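Local coordinates for transcriptional regulator, Crp/Fnr family (PDB 3DV8), which is probably a dimeric transcription regulator of the Crp/Fnr family, joining a cyclic nucleotide-binding-type sensor domain to a helix-turn-helix domain that is likely to bind DNA, at residues R151-L156 with E215-S220; S83-S88 with I106-Y111; Y70-F73 with M77-L80; K19-D24 with K112-D117. All coordinates share one frame; numbering follows the deposited sequence.

How the contacts relate
From the N terminus, contact 4 closes the longest loop of the four, bringing helix 16-23 against helix 108-117 with the β-roll lying between them in sequence. Nested inside that loop are contact 3, which closes the short connection from strand 66-72 of one sheet to strand 77-78 of the other, and then contact 2, which returns residues 83-88 to the start of helix 108-117. Contacts 3 and 2 follow one another in series, and none of the loops cross. Contact 1 comes last, within the helix-turn-helix domain, about 37 Å from contact 2 between centres. It meets contact 3 where F155 packs against R71, joining the two domains.

Contact 1: residues R151-L156 with E215-S220; sequences RVASFL and ETLQRS
Q218 reaches across to S154 with a side chain that runs from helix 211-219 to helix 148-163. CB continues to a CG set trans to the backbone N (chi1 177°), and the chain stays extended from there. CG rests against S154, 3.8 Å from its CB, and the amide carbon CD passes 4.0 Å from S154 OG. At the tip, Q218 NE2 donates to S154 OG at 3.2 Å; the bond is close to straight (165°) and the oxygen lies nearly in the amide plane, so an N-H points almost directly at it. With an alanine here, S154 OG would probably be left without its amide donor and S154 CB without the CG that packs on it. Next to this polar link, A153 CB packs on L217 CB at 3.7 Å and lies 4.0 Å from L217 CD1. The small alanine allows a close approach: the two helical segments come within 7.8 Å axis to axis, at 128° between their directions, and A153 CB lies 4.1 Å from Q218 N. Around this pair, L217 also touches F193 of helix 183-195, Q218 leans on L157, and Q218 O accepts a hydrogen bond from K146 NZ. The C-terminal helix thus crosses the first helix of the winged helix-turn-helix domain, which also packs, through V152, against helices 183-195 and 172-179, with helix 119-145 beside R151 and S154.

Contact 2: residues S83-S88 with I106-Y111; sequences SCIMRS and IPAEIY
I85 meets both A108 and Y111, packing the 3-10 turn 83-85 against the first turn of helix 108-117 in the cupin-type β-roll of the cyclic nucleotide-binding domain. Its branches divide the work. With CG1 between the backbone N and the carbonyl carbon (chi1 79°) and the chain extended beyond it, CD1 comes to Y111 and CG2 to A108. CG2 lies 3.4 Å from A108 CB and 3.7 Å from A108 O; CD1 approaches Y111 CD2 at 4.1 Å, the two side chains crossing obliquely. In the next shell L47 of strand 46-50 touches both I85 and Y111, and K112 and M115 extend the helix surface under the isoleucine. The turn itself is held by M86 N bonding to S83 O and by the disulfide of C84 with C44, just ahead of strand 46-50, while farther along S88 OG hydrogen-bonds to E127 OE1 of the second subunit. In cyclic-nucleotide-binding relatives the phosphate-binding cassette probably occupies the corresponding region. On the helix side, P107 occupies the N-cap position, and its O accepts from Y111 N at 3.0 Å. The tyrosine's far end is fixed, with Y111 OH hydrogen-bonded to T125 OG1 of helix 119-145.

Contact 3: residues Y70-F73 with M77-L80; sequences YRLF and MCLL
The Y70 ring turns its edge to L80, whose CD1 lies near the ring plane, 3.2 Å from Y70 OH. L72 of the same strand also lies at the edge, its CG in plane and 3.8 Å from Y70 CE1. The setting is the interior of the cupin-type β-roll: strand 66-72 belongs to one antiparallel sheet, strand 77-78 to the other, and a short turn carries the chain between them. Y70 CG sits between the backbone N and the carbonyl carbon (chi1 55°), and from there the ring reaches from its own sheet to the segment 77-80. The apolar filling continues at L72, where CD1 packs on C78 CB at 3.6 Å and also meets C78 SG at 4.0 Å, while CD2 faces the carbonyl oxygen of M77. That oxygen takes a hydrogen bond from R132 NH2 of the long helix 119-145, and Y70 and L72 both touch R132, so this helix backs the packing. The pairing of Y70 with T57, L72 with L55 and C78 with L48 keeps each strand in its own sheet. The one polar link between the segments runs through a water, which is 2.7 Å from Y70 OH and accepts a hydrogen bond from L79 N at 3.1 Å.

Contact 4: residues K19-D24 with K112-D117; sequences KKLISD and KGIMKD
I22 and I114 bring helix 16-23 against helix 108-117, and the links between the two segments are entirely apolar. I114 carries most of the contact. Its CG1 is trans to the carbonyl carbon (chi1 -68°) and the chain is extended beyond it, so CD1 projects from the helix far enough to reach the other. There it lies 3.6 Å from I22 CG1 and 3.7 Å from I22 CD1, with the two isoleucine side chains at about a right angle to each other. L21, on the solvent side, adds a looser touch, its CD2 standing 4.3 Å from I114 CG1. The backbones stay well separated: the nearest CA atoms, those of L21 and I114, are 9.0 Å apart, and the gap is spanned by long aliphatic branches.

Charged groups pair within their own segment instead. K20 NZ stands 3.8 Å from D24 OD2, and K116 NZ is 4.0 Å from D117 OD1; both ion pairs are long and lie on exposed surfaces, away from the apolar seam.

Further packing sets the seam in place. I22 also touches L14, I114 rests on V121 of helix 119-145, and M115, on another side of helix 108-117, reaches T125 of helix 119-145 and N123 of the second subunit. Helices that precede and follow the β-roll and pack together at one end of it are typical of cyclic nucleotide-binding domains in the Crp/Fnr family, where the second leads on into the long dimerisation helix.

Contact 1: residues R151-L156 with E215-S220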
loop_
_atom_site.group_PDB
_atom_site.type_symbol
_atom_site.label_atom_id
_atom_site.label_comp_id
_atom_site.label_asym_id
_atom_site.label_seq_id
_atom_site.Cartn_x
_atom_site.Cartn_y
_atom_site.Cartn_z
ATOM N N ARG A 151 -1.329 -19.204 0.520
ATOM C CA ARG A 151 -0.503 -18.228 1.241
ATOM C C ARG A 151 0.387 -18.888 2.295
ATOM O O ARG A 151 1.522 -18.454 2.483
ATOM C CB ARG A 151 -1.379 -17.122 1.841
ATOM C CG ARG A 151 -2.110 -16.339 0.748
ATOM C CD ARG A 151 -3.027 -15.265 1.254
ATOM N NE ARG A 151 -2.292 -14.259 2.013
ATOM C CZ ARG A 151 -2.531 -13.856 3.268
ATOM N NH1 ARG A 151 -3.586 -14.266 3.976
ATOM N NH2 ARG A 151 -1.713 -12.939 3.792
ATOM N N VAL A 152 -0.131 -19.918 2.975
ATOM C CA VAL A 152 0.653 -20.717 3.927
ATOM C C VAL A 152 1.758 -21.443 3.137
ATOM O O VAL A 152 2.925 -21.380 3.524
ATOM C CB VAL A 152 -0.220 -21.717 4.760
ATOM C CG1 VAL A 152 0.655 -22.629 5.641
ATOM C CG2 VAL A 152 -1.220 -20.957 5.627
ATOM N N ALA A 153 1.380 -22.098 2.033
ATOM C CA ALA A 153 2.326 -22.751 1.110
ATOM C C ALA A 153 3.429 -21.781 0.652
ATOM O O ALA A 153 4.619 -22.120 0.655
ATOM C CB ALA A 153 1.592 -23.290 -0.095
ATOM N N SER A 154 3.023 -20.573 0.290
ATOM C CA SER A 154 3.947 -19.518 -0.140
ATOM C C SER A 154 4.909 -19.073 0.971
ATOM O O SER A 154 6.094 -18.842 0.713
ATOM C CB SER A 154 3.150 -18.309 -0.646
ATOM O OG SER A 154 4.014 -17.346 -1.203
ATOM N N PHE A 155 4.390 -18.947 2.195
ATOM C CA PHE A 155 5.201 -18.560 3.348
ATOM C C PHE A 155 6.229 -19.645 3.705
ATOM O O PHE A 155 7.404 -19.325 3.950
ATOM C CB PHE A 155 4.336 -18.219 4.566
ATOM C CG PHE A 155 5.135 -17.985 5.805
ATOM C CD1 PHE A 155 5.699 -16.738 6.048
ATOM C CD2 PHE A 155 5.392 -19.040 6.706
ATOM C CE1 PHE A 155 6.496 -16.518 7.182
ATOM C CE2 PHE A 155 6.187 -18.842 7.848
ATOM C CZ PHE A 155 6.725 -17.572 8.101
ATOM N N LEU A 156 5.786 -20.904 3.763
ATOM C CA LEU A 156 6.688 -22.031 4.072
ATOM C C LEU A 156 7.873 -22.104 3.098
ATOM O O LEU A 156 8.992 -22.370 3.525
ATOM C CB LEU A 156 5.933 -23.366 4.131
ATOM C CG LEU A 156 4.881 -23.545 5.238
ATOM C CD1 LEU A 156 4.192 -24.913 5.086
ATOM C CD2 LEU A 156 5.459 -23.370 6.651
ATOM N N GLU A 215 5.045 -25.634 -3.881
ATOM C CA GLU A 215 5.185 -24.622 -4.925
ATOM C C GLU A 215 4.019 -24.650 -5.920
ATOM O O GLU A 215 3.612 -23.594 -6.383
ATOM C CB GLU A 215 6.536 -24.697 -5.641
ATOM C CG GLU A 215 6.746 -23.507 -6.582
ATOM C CD GLU A 215 8.193 -23.174 -6.814
ATOM O OE1 GLU A 215 8.960 -24.094 -7.171
ATOM O OE2 GLU A 215 8.554 -21.982 -6.652
ATOM N N THR A 216 3.468 -25.831 -6.220
ATOM C CA THR A 216 2.288 -25.913 -7.100
ATOM C C THR A 216 1.000 -25.361 -6.418
ATOM O O THR A 216 0.106 -24.907 -7.131
ATOM C CB THR A 216 2.113 -27.308 -7.763
ATOM O OG1 THR A 216 1.975 -28.313 -6.764
ATOM C CG2 THR A 216 3.317 -27.628 -8.642
ATOM N N LEU A 217 0.913 -25.380 -5.074
ATOM C CA LEU A 217 -0.199 -24.692 -4.343
ATOM C C LEU A 217 -0.053 -23.187 -4.504
ATOM O O LEU A 217 -0.975 -22.536 -4.961
ATOM C CB LEU A 217 -0.256 -24.999 -2.837
ATOM C CG LEU A 217 -1.253 -26.015 -2.317
ATOM C CD1 LEU A 217 -1.049 -26.170 -0.811
ATOM C CD2 LEU A 217 -2.669 -25.550 -2.627
ATOM N N GLN A 218 1.114 -22.662 -4.111
ATOM C CA GLN A 218 1.479 -21.233 -4.241
ATOM C C GLN A 218 1.084 -20.658 -5.617
ATOM O O GLN A 218 0.467 -19.593 -5.711
ATOM C CB GLN A 218 3.000 -21.081 -4.042
ATOM C CG GLN A 218 3.604 -19.672 -4.206
ATOM C CD GLN A 218 5.129 -19.694 -4.207
ATOM O OE1 GLN A 218 5.754 -20.462 -4.948
ATOM N NE2 GLN A 218 5.737 -18.830 -3.392
ATOM N N ARG A 219 1.438 -21.405 -6.663
ATOM C CA ARG A 219 1.191 -21.027 -8.051
ATOM C C ARG A 219 -0.272 -21.186 -8.478
ATOM O O ARG A 219 -0.706 -20.431 -9.338
ATOM C CB ARG A 219 2.083 -21.842 -8.990
ATOM C CG ARG A 219 3.581 -21.689 -8.748
ATOM C CD ARG A 219 4.198 -20.506 -9.410
ATOM N NE ARG A 219 5.594 -20.370 -8.985
ATOM C CZ ARG A 219 6.483 -19.516 -9.498
ATOM N NH1 ARG A 219 6.165 -18.698 -10.512
ATOM N NH2 ARG A 219 7.724 -19.489 -8.998
ATOM N N SER A 220 -1.016 -22.147 -7.903
ATOM C CA SER A 220 -2.448 -22.383 -8.240
ATOM C C SER A 220 -3.362 -21.146 -8.153
ATOM O O SER A 220 -3.089 -20.137 -7.487
ATOM C CB SER A 220 -3.062 -23.500 -7.375
ATOM O OG SER A 220 -2.484 -24.750 -7.644
ATOM O OXT SER A 220 -4.420 -21.148 -8.790
#

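Contact 2: residues S83-S88 with I106-Y111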
loop_
_atom_site.group_PDB
_atom_site.type_symbol
_atom_site.label_atom_id
_atom_site.label_comp_id
_atom_site.label_asym_id
_atom_site.label_seq_id
_atom_site.Cartn_x
_atom_site.Cartn_y
_atom_site.Cartn_z
ATOM N N SER A 83 9.294 7.873 9.543
ATOM C CA SER A 83 7.966 8.326 8.996
ATOM C C SER A 83 7.541 9.774 9.312
ATOM O O SER A 83 6.871 10.423 8.500
ATOM C CB SER A 83 6.819 7.389 9.443
ATOM O OG SER A 83 6.870 6.127 8.806
ATOM N N CYS A 84 7.925 10.255 10.492
ATOM C CA CYS A 84 7.614 11.616 10.939
ATOM C C CYS A 84 8.219 12.732 10.063
ATOM O O CYS A 84 7.735 13.860 10.116
ATOM C CB CYS A 84 8.057 11.817 12.395
ATOM S SG CYS A 84 9.859 12.047 12.609
ATOM N N ILE A 85 9.268 12.432 9.281
ATOM C CA ILE A 85 9.861 13.416 8.354
ATOM C C ILE A 85 8.964 13.698 7.123
ATOM O O ILE A 85 9.309 14.573 6.333
ATOM C CB ILE A 85 11.350 13.068 7.912
ATOM C CG1 ILE A 85 11.411 11.984 6.814
ATOM C CG2 ILE A 85 12.219 12.757 9.130
ATOM C CD1 ILE A 85 12.788 11.372 6.594
HETATM N N MSE A 86 7.865 12.945 6.946
HETATM C CA MSE A 86 6.872 13.151 5.880
HETATM C C MSE A 86 5.478 13.245 6.484
HETATM O O MSE A 86 4.930 12.238 6.931
HETATM C CB MSE A 86 6.934 11.999 4.889
HETATM C CG MSE A 86 8.197 12.013 4.053
HETATM SE SE MSE A 86 8.810 10.221 3.633
HETATM C CE MSE A 86 9.206 9.428 5.446
ATOM N N ARG A 87 4.920 14.459 6.488
ATOM C CA ARG A 87 3.576 14.732 7.022
ATOM C C ARG A 87 2.481 13.843 6.407
ATOM O O ARG A 87 1.586 13.397 7.117
ATOM C CB ARG A 87 3.212 16.215 6.842
ATOM N N SER A 88 2.588 13.551 5.109
ATOM C CA SER A 88 1.587 12.729 4.403
ATOM C C SER A 88 1.561 11.222 4.722
ATOM O O SER A 88 0.645 10.547 4.248
ATOM C CB SER A 88 1.678 12.945 2.892
ATOM O OG SER A 88 1.503 14.317 2.594
ATOM N N ILE A 106 20.806 6.826 10.175
ATOM C CA ILE A 106 21.023 8.197 9.725
ATOM C C ILE A 106 19.897 8.940 10.450
ATOM O O ILE A 106 18.735 8.670 10.152
ATOM C CB ILE A 106 20.858 8.371 8.192
ATOM C CG1 ILE A 106 21.835 7.476 7.424
ATOM C CG2 ILE A 106 21.061 9.846 7.796
ATOM C CD1 ILE A 106 21.623 7.517 5.924
ATOM N N PRO A 107 20.212 9.827 11.430
ATOM C CA PRO A 107 19.162 10.595 12.140
ATOM C C PRO A 107 18.165 11.299 11.201
ATOM O O PRO A 107 18.578 11.816 10.159
ATOM C CB PRO A 107 19.970 11.617 12.954
ATOM C CG PRO A 107 21.238 10.921 13.240
ATOM C CD PRO A 107 21.546 10.152 11.974
ATOM N N ALA A 108 16.880 11.278 11.576
ATOM C CA ALA A 108 15.781 11.824 10.762
ATOM C C ALA A 108 15.940 13.301 10.421
ATOM O O ALA A 108 15.788 13.674 9.259
ATOM C CB ALA A 108 14.444 11.579 11.436
ATOM N N GLU A 109 16.258 14.126 11.421
ATOM C CA GLU A 109 16.469 15.584 11.217
ATOM C C GLU A 109 17.553 15.884 10.167
ATOM O O GLU A 109 17.384 16.781 9.342
ATOM C CB GLU A 109 16.740 16.357 12.539
ATOM C CG GLU A 109 18.046 16.060 13.349
ATOM C CD GLU A 109 17.966 14.846 14.294
ATOM O OE1 GLU A 109 17.311 13.824 13.951
ATOM O OE2 GLU A 109 18.583 14.920 15.388
ATOM N N ILE A 110 18.628 15.094 10.204
ATOM C CA ILE A 110 19.755 15.187 9.271
ATOM C C ILE A 110 19.356 14.769 7.867
ATOM O O ILE A 110 19.663 15.478 6.903
ATOM C CB ILE A 110 20.948 14.331 9.762
ATOM C CG1 ILE A 110 21.586 15.023 10.966
ATOM C CG2 ILE A 110 21.996 14.126 8.667
ATOM C CD1 ILE A 110 22.498 14.159 11.717
ATOM N N TYR A 111 18.689 13.621 7.758
ATOM C CA TYR A 111 18.240 13.102 6.459
ATOM C C TYR A 111 17.195 14.046 5.821
ATOM O O TYR A 111 17.304 14.360 4.631
ATOM C CB TYR A 111 17.729 11.656 6.575
ATOM C CG TYR A 111 17.554 10.998 5.228
ATOM C CD1 TYR A 111 18.622 10.354 4.588
ATOM C CD2 TYR A 111 16.339 11.042 4.580
ATOM C CE1 TYR A 111 18.464 9.750 3.325
ATOM C CE2 TYR A 111 16.158 10.453 3.313
ATOM C CZ TYR A 111 17.224 9.807 2.692
ATOM O OH TYR A 111 17.048 9.226 1.456
#

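Contact 3: residues Y70-F73 with M77-L80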
loop_
_atom_site.group_PDB
_atom_site.type_symbol
_atom_site.label_atom_id
_atom_site.label_comp_id
_atom_site.label_asym_id
_atom_site.label_seq_id
_atom_site.Cartn_x
_atom_site.Cartn_y
_atom_site.Cartn_z
ATOM N N TYR A 70 6.202 -6.301 4.892
ATOM C CA TYR A 70 7.391 -6.701 4.137
ATOM C C TYR A 70 8.534 -6.971 5.097
ATOM O O TYR A 70 8.452 -6.640 6.288
ATOM C CB TYR A 70 7.809 -5.597 3.143
ATOM C CG TYR A 70 8.029 -4.244 3.791
ATOM C CD1 TYR A 70 9.277 -3.892 4.320
ATOM C CD2 TYR A 70 6.976 -3.315 3.891
ATOM C CE1 TYR A 70 9.480 -2.660 4.944
ATOM C CE2 TYR A 70 7.163 -2.069 4.501
ATOM C CZ TYR A 70 8.420 -1.751 5.036
ATOM O OH TYR A 70 8.625 -0.531 5.636
ATOM N N ARG A 71 9.597 -7.557 4.557
ATOM C CA ARG A 71 10.831 -7.823 5.288
ATOM C C ARG A 71 11.998 -7.082 4.627
ATOM O O ARG A 71 12.025 -6.903 3.403
ATOM C CB ARG A 71 11.113 -9.321 5.339
ATOM C CG ARG A 71 10.280 -10.079 6.362
ATOM C CD ARG A 71 10.398 -11.576 6.108
ATOM N NE ARG A 71 10.113 -12.433 7.261
ATOM C CZ ARG A 71 9.982 -13.764 7.205
ATOM N NH1 ARG A 71 10.001 -14.433 6.049
ATOM N NH2 ARG A 71 9.766 -14.445 8.323
ATOM N N LEU A 72 12.941 -6.650 5.464
ATOM C CA LEU A 72 14.171 -5.989 5.039
ATOM C C LEU A 72 15.336 -6.913 5.435
ATOM O O LEU A 72 15.372 -7.418 6.563
ATOM C CB LEU A 72 14.294 -4.617 5.706
ATOM C CG LEU A 72 13.172 -3.597 5.468
ATOM C CD1 LEU A 72 13.467 -2.356 6.282
ATOM C CD2 LEU A 72 13.016 -3.234 3.987
ATOM N N PHE A 73 16.262 -7.136 4.496
ATOM C CA PHE A 73 17.441 -8.021 4.673
ATOM C C PHE A 73 18.745 -7.208 4.572
ATOM O O PHE A 73 18.697 -5.976 4.597
ATOM C CB PHE A 73 17.388 -9.127 3.611
ATOM C CG PHE A 73 16.144 -9.951 3.672
ATOM C CD1 PHE A 73 16.045 -11.011 4.581
ATOM C CD2 PHE A 73 15.066 -9.671 2.832
ATOM C CE1 PHE A 73 14.888 -11.795 4.649
ATOM C CE2 PHE A 73 13.894 -10.448 2.883
ATOM C CZ PHE A 73 13.803 -11.515 3.793
HETATM N N MSE A 77 17.272 -0.625 2.959
HETATM C CA MSE A 77 17.096 0.588 3.748
HETATM C C MSE A 77 15.686 0.686 4.257
HETATM O O MSE A 77 14.744 0.430 3.527
HETATM C CB MSE A 77 17.434 1.844 2.966
HETATM C CG MSE A 77 18.694 2.531 3.427
HETATM SE SE MSE A 77 19.278 3.660 2.003
HETATM C CE MSE A 77 20.022 2.155 0.818
ATOM N N CYS A 78 15.564 1.085 5.516
ATOM C CA CYS A 78 14.283 1.285 6.155
ATOM C C CYS A 78 13.979 2.776 6.086
ATOM O O CYS A 78 14.772 3.581 6.570
ATOM C CB CYS A 78 14.348 0.825 7.602
ATOM S SG CYS A 78 12.789 0.955 8.432
ATOM N N LEU A 79 12.861 3.132 5.455
ATOM C CA LEU A 79 12.402 4.523 5.370
ATOM C C LEU A 79 11.377 4.846 6.453
ATOM O O LEU A 79 11.454 5.918 7.066
ATOM C CB LEU A 79 11.786 4.818 3.993
ATOM C CG LEU A 79 11.227 6.225 3.704
ATOM C CD1 LEU A 79 12.209 7.331 4.077
ATOM C CD2 LEU A 79 10.842 6.354 2.241
ATOM N N LEU A 80 10.441 3.912 6.693
ATOM C CA LEU A 80 9.298 4.115 7.621
ATOM C C LEU A 80 9.637 4.225 9.114
ATOM O O LEU A 80 8.772 4.594 9.919
ATOM C CB LEU A 80 8.187 3.079 7.368
ATOM C CG LEU A 80 7.655 3.000 5.924
ATOM C CD1 LEU A 80 6.574 1.925 5.819
ATOM C CD2 LEU A 80 7.133 4.344 5.406
HETATM O O HOH W 1 10.793 0.842 4.916
#

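Contact 4: residues K19-D24 with K112-D117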
loop_
_atom_site.group_PDB
_atom_site.type_symbol
_atom_site.label_atom_id
_atom_site.label_comp_id
_atom_site.label_asym_id
_atom_site.label_seq_id
_atom_site.Cartn_x
_atom_site.Cartn_y
_atom_site.Cartn_z
ATOM N N LYS A 19 28.041 14.020 2.461
ATOM C CA LYS A 19 28.821 12.836 2.877
ATOM C C LYS A 19 29.353 12.978 4.304
ATOM O O LYS A 19 29.325 12.018 5.065
ATOM C CB LYS A 19 30.018 12.572 1.937
ATOM C CG LYS A 19 29.697 11.881 0.618
ATOM C CD LYS A 19 30.936 11.870 -0.279
ATOM C CE LYS A 19 30.722 11.083 -1.558
ATOM N NZ LYS A 19 31.884 11.198 -2.477
ATOM N N LYS A 20 29.830 14.177 4.651
ATOM C CA LYS A 20 30.392 14.444 5.978
ATOM C C LYS A 20 29.324 14.497 7.082
ATOM O O LYS A 20 29.552 13.974 8.185
ATOM C CB LYS A 20 31.170 15.760 5.989
ATOM C CG LYS A 20 32.211 15.789 7.070
ATOM C CD LYS A 20 32.506 17.171 7.582
ATOM C CE LYS A 20 33.700 17.101 8.508
ATOM N NZ LYS A 20 33.654 18.153 9.482
ATOM N N LEU A 21 28.187 15.139 6.786
ATOM C CA LEU A 21 27.091 15.288 7.753
ATOM C C LEU A 21 26.496 13.940 8.151
ATOM O O LEU A 21 26.193 13.730 9.325
ATOM C CB LEU A 21 25.991 16.212 7.215
ATOM C CG LEU A 21 24.890 16.657 8.191
ATOM C CD1 LEU A 21 25.459 17.480 9.331
ATOM C CD2 LEU A 21 23.835 17.462 7.453
ATOM N N ILE A 22 26.342 13.040 7.177
ATOM C CA ILE A 22 25.824 11.685 7.418
ATOM C C ILE A 22 26.873 10.838 8.147
ATOM O O ILE A 22 26.558 10.203 9.154
ATOM C CB ILE A 22 25.397 10.976 6.100
ATOM C CG1 ILE A 22 24.220 11.714 5.441
ATOM C CG2 ILE A 22 25.004 9.522 6.367
ATOM C CD1 ILE A 22 23.865 11.193 4.071
ATOM N N SER A 23 28.100 10.837 7.622
ATOM C CA SER A 23 29.225 10.076 8.182
ATOM C C SER A 23 29.497 10.395 9.653
ATOM O O SER A 23 29.646 9.488 10.462
ATOM C CB SER A 23 30.494 10.316 7.351
ATOM O OG SER A 23 31.602 9.586 7.836
ATOM N N ASP A 24 29.537 11.678 9.993
ATOM C CA ASP A 24 29.798 12.108 11.380
ATOM C C ASP A 24 28.627 11.928 12.347
ATOM O O ASP A 24 28.832 12.026 13.557
ATOM C CB ASP A 24 30.273 13.559 11.401
ATOM C CG ASP A 24 31.634 13.754 10.729
ATOM O OD1 ASP A 24 32.324 12.758 10.428
ATOM O OD2 ASP A 24 32.029 14.921 10.508
ATOM N N LYS A 112 16.234 14.505 6.638
ATOM C CA LYS A 112 15.194 15.493 6.250
ATOM C C LYS A 112 15.809 16.780 5.686
ATOM O O LYS A 112 15.339 17.286 4.669
ATOM C CB LYS A 112 14.308 15.850 7.458
ATOM C CG LYS A 112 13.060 16.673 7.141
ATOM C CD LYS A 112 12.396 17.136 8.417
ATOM C CE LYS A 112 11.117 17.881 8.118
ATOM N NZ LYS A 112 10.649 18.623 9.324
ATOM N N GLY A 113 16.845 17.289 6.364
ATOM C CA GLY A 113 17.581 18.497 5.959
ATOM C C GLY A 113 18.231 18.385 4.587
ATOM O O GLY A 113 18.085 19.287 3.775
ATOM N N ILE A 114 18.939 17.277 4.348
ATOM C CA ILE A 114 19.586 16.962 3.054
ATOM C C ILE A 114 18.540 16.809 1.932
ATOM O O ILE A 114 18.750 17.250 0.799
ATOM C CB ILE A 114 20.452 15.652 3.148
ATOM C CG1 ILE A 114 21.673 15.866 4.058
ATOM C CG2 ILE A 114 20.945 15.189 1.769
ATOM C CD1 ILE A 114 22.494 14.620 4.315
HETATM N N MSE A 115 17.419 16.189 2.286
HETATM C CA MSE A 115 16.290 15.922 1.372
HETATM C C MSE A 115 15.600 17.218 0.880
HETATM O O MSE A 115 15.142 17.285 -0.268
HETATM C CB MSE A 115 15.289 15.021 2.099
HETATM C CG MSE A 115 14.410 14.160 1.252
HETATM SE SE MSE A 115 13.101 13.187 2.360
HETATM C CE MSE A 115 13.902 13.026 3.883
ATOM N N LYS A 116 15.535 18.224 1.757
ATOM C CA LYS A 116 14.948 19.539 1.453
ATOM C C LYS A 116 15.679 20.242 0.302
ATOM O O LYS A 116 15.031 20.820 -0.560
ATOM C CB LYS A 116 14.961 20.419 2.725
ATOM C CG LYS A 116 14.405 21.860 2.624
ATOM C CD LYS A 116 14.583 22.579 3.984
ATOM C CE LYS A 116 14.126 24.041 3.971
ATOM N NZ LYS A 116 14.919 24.899 3.044
ATOM N N ASP A 117 17.013 20.150 0.287
ATOM C CA ASP A 117 17.875 20.809 -0.718
ATOM C C ASP A 117 18.340 19.966 -1.900
ATOM O O ASP A 117 18.709 20.540 -2.920
ATOM C CB ASP A 117 19.147 21.356 -0.044
ATOM C CG ASP A 117 18.865 22.427 0.997
ATOM O OD1 ASP A 117 17.781 23.051 0.984
ATOM O OD2 ASP A 117 19.762 22.655 1.829
#